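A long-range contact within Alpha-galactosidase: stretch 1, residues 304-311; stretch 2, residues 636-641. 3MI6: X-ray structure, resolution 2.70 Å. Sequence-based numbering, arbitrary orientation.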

# COMPACT_ATOMS: atom_id res chain seq x y z
N GLY D 304 7.32 14.31 15.85
CA GLY D 304 6.76 12.97 15.92
C GLY D 304 5.87 12.64 17.11
O GLY D 304 5.71 13.44 18.05
N MSE D 305 5.28 11.46 17.08
CA MSE D 305 4.20 11.13 18.02
C MSE D 305 4.63 10.90 19.48
O MSE D 305 3.86 11.17 20.41
CB MSE D 305 3.34 9.98 17.50
CG MSE D 305 2.69 10.29 16.17
SE MSE D 305 1.56 8.87 15.44
CE MSE D 305 2.89 7.56 14.85
N ASN D 306 5.84 10.39 19.69
CA ASN D 306 6.32 10.25 21.06
C ASN D 306 6.28 11.63 21.69
O ASN D 306 5.78 11.81 22.82
CB ASN D 306 7.72 9.67 21.11
CG ASN D 306 7.74 8.14 21.23
OD1 ASN D 306 6.98 7.53 21.99
ND2 ASN D 306 8.65 7.52 20.50
N GLN D 307 6.80 12.62 20.94
CA GLN D 307 6.88 13.99 21.42
C GLN D 307 5.48 14.52 21.71
O GLN D 307 5.25 15.13 22.76
CB GLN D 307 7.63 14.88 20.43
CG GLN D 307 7.67 16.37 20.81
CD GLN D 307 8.33 16.65 22.17
OE1 GLN D 307 7.84 17.48 22.97
NE2 GLN D 307 9.45 15.97 22.44
N LEU D 308 4.54 14.25 20.81
CA LEU D 308 3.16 14.64 21.03
C LEU D 308 2.60 14.03 22.31
O LEU D 308 1.96 14.72 23.10
CB LEU D 308 2.30 14.26 19.84
CG LEU D 308 0.85 14.74 19.94
CD1 LEU D 308 0.76 16.24 19.71
CD2 LEU D 308 0.02 14.01 18.91
N SER D 309 2.81 12.74 22.54
CA SER D 309 2.26 12.16 23.76
C SER D 309 2.95 12.73 24.98
O SER D 309 2.33 13.02 25.98
CB SER D 309 2.39 10.64 23.78
OG SER D 309 1.56 10.06 22.80
N GLN D 310 4.26 12.90 24.88
CA GLN D 310 5.03 13.36 26.02
C GLN D 310 4.59 14.74 26.55
O GLN D 310 4.36 14.89 27.75
CB GLN D 310 6.53 13.29 25.70
CG GLN D 310 7.00 11.87 25.57
CD GLN D 310 8.38 11.73 24.93
OE1 GLN D 310 8.95 10.64 24.94
NE2 GLN D 310 8.90 12.82 24.37
N GLN D 311 4.44 15.71 25.65
CA GLN D 311 4.07 17.07 26.04
C GLN D 311 2.64 17.08 26.53
O GLN D 311 2.38 17.52 27.64
CB GLN D 311 4.26 18.07 24.90
CG GLN D 311 3.39 17.87 23.65
CD GLN D 311 3.98 18.57 22.43
OE1 GLN D 311 5.19 18.71 22.31
NE2 GLN D 311 3.12 19.01 21.52
N GLY D 636 8.29 8.60 34.76
CA GLY D 636 9.33 8.79 33.77
C GLY D 636 8.79 9.06 32.38
O GLY D 636 7.69 8.64 32.04
N LYS D 637 9.57 9.77 31.58
CA LYS D 637 9.15 10.11 30.22
C LYS D 637 9.05 8.83 29.39
O LYS D 637 9.94 7.98 29.42
CB LYS D 637 10.13 11.12 29.61
CG LYS D 637 9.68 11.66 28.26
CD LYS D 637 10.66 12.68 27.68
CE LYS D 637 10.56 14.01 28.42
NZ LYS D 637 11.17 15.10 27.60
N PHE D 638 7.96 8.71 28.64
CA PHE D 638 7.62 7.45 28.00
C PHE D 638 7.87 7.47 26.50
O PHE D 638 7.31 8.29 25.76
CB PHE D 638 6.15 7.10 28.28
CG PHE D 638 5.73 5.71 27.87
CD1 PHE D 638 5.15 5.48 26.63
CD2 PHE D 638 5.86 4.64 28.74
CE1 PHE D 638 4.74 4.19 26.26
CE2 PHE D 638 5.45 3.36 28.37
CZ PHE D 638 4.89 3.13 27.13
N TYR D 639 8.71 6.56 26.05
CA TYR D 639 8.97 6.36 24.63
C TYR D 639 8.44 5.01 24.16
O TYR D 639 8.78 3.98 24.74
CB TYR D 639 10.47 6.38 24.38
CG TYR D 639 11.12 7.72 24.57
CD1 TYR D 639 11.31 8.59 23.49
CD2 TYR D 639 11.57 8.11 25.80
CE1 TYR D 639 11.93 9.80 23.67
CE2 TYR D 639 12.18 9.31 25.98
CZ TYR D 639 12.36 10.16 24.92
OH TYR D 639 12.97 11.38 25.15
N ARG D 640 7.62 5.01 23.12
CA ARG D 640 7.30 3.80 22.38
C ARG D 640 8.41 3.55 21.37
O ARG D 640 8.92 4.48 20.76
CB ARG D 640 5.98 3.96 21.62
CG ARG D 640 4.72 3.97 22.48
CD ARG D 640 3.52 4.43 21.65
NE ARG D 640 3.72 5.79 21.15
CZ ARG D 640 3.24 6.89 21.74
NH1 ARG D 640 2.52 6.79 22.86
NH2 ARG D 640 3.47 8.09 21.20
N ILE D 641 8.78 2.29 21.19
CA ILE D 641 9.82 1.95 20.25
C ILE D 641 9.22 1.04 19.15
O ILE D 641 8.72 1.54 18.14
CB ILE D 641 11.06 1.33 21.01
CG1 ILE D 641 11.70 2.39 21.90
CG2 ILE D 641 12.11 0.76 20.06
CD1 ILE D 641 12.72 1.86 22.86
O HOH W 1 4.99 8.40 24.12

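A carboxamide carries a donor and an acceptor on one planar group, and can therefore satisfy both the NH and the C=O of a single strand residue. The contact between the helix beginning at Met305 and the strand 637-640 of this alpha-galactosidase is a worked example. The two segments run nearly antiparallel, at 153°, and Asn306 points its CA-to-CB bond toward the strand. Arg640 N donates to Asn306 OD1 at 2.8 Å, while Asn306 ND2 donates to Arg640 O at 3.1 Å with an almost straight angle of 177°. The pair of bonds fixes the orientation of the amide and gives both backbone polar groups of Arg640 a partner from the helix.

Asn306 OD1 has capacity to spare. Water 1 donates to Asn306 OD1 at 3.0 Å and to Phe638 O at 2.8 Å, so the water's two hydrogens serve two acceptors, one on the helix side chain and one on the strand backbone.

The side chain of Arg640 starts sideways, but its end comes nearer to the helix. There Arg640 NH2 donates to Ser309 OG at 3.2 Å; a weak bond from Arg640 NH1 reaches Ser309 OG at 3.4 Å. Ser309 OG lies at the guanidinium edge, where N-H groups can point at it. Asn306 OD1 instead sits over one face, with its nearest approach to Arg640 NH2 at 3.6 Å. The guanidinium nitrogens also find partners elsewhere in the structure. Met305 O, 3.2 Å from Arg640 NH2, already accepts the helical bond from Ser309 N at 2.8 Å.

One turn beyond Asn306, Gln310 packs its side chain against Lys637, Phe638 and Tyr639, with its amide end over one face of the Tyr639 ring. The direct hydrogen bonds across the contact that can be assigned all involve Arg640, with Asn306 at its backbone and Ser309 at its guanidinium; Gln310 continues the contact along the strand.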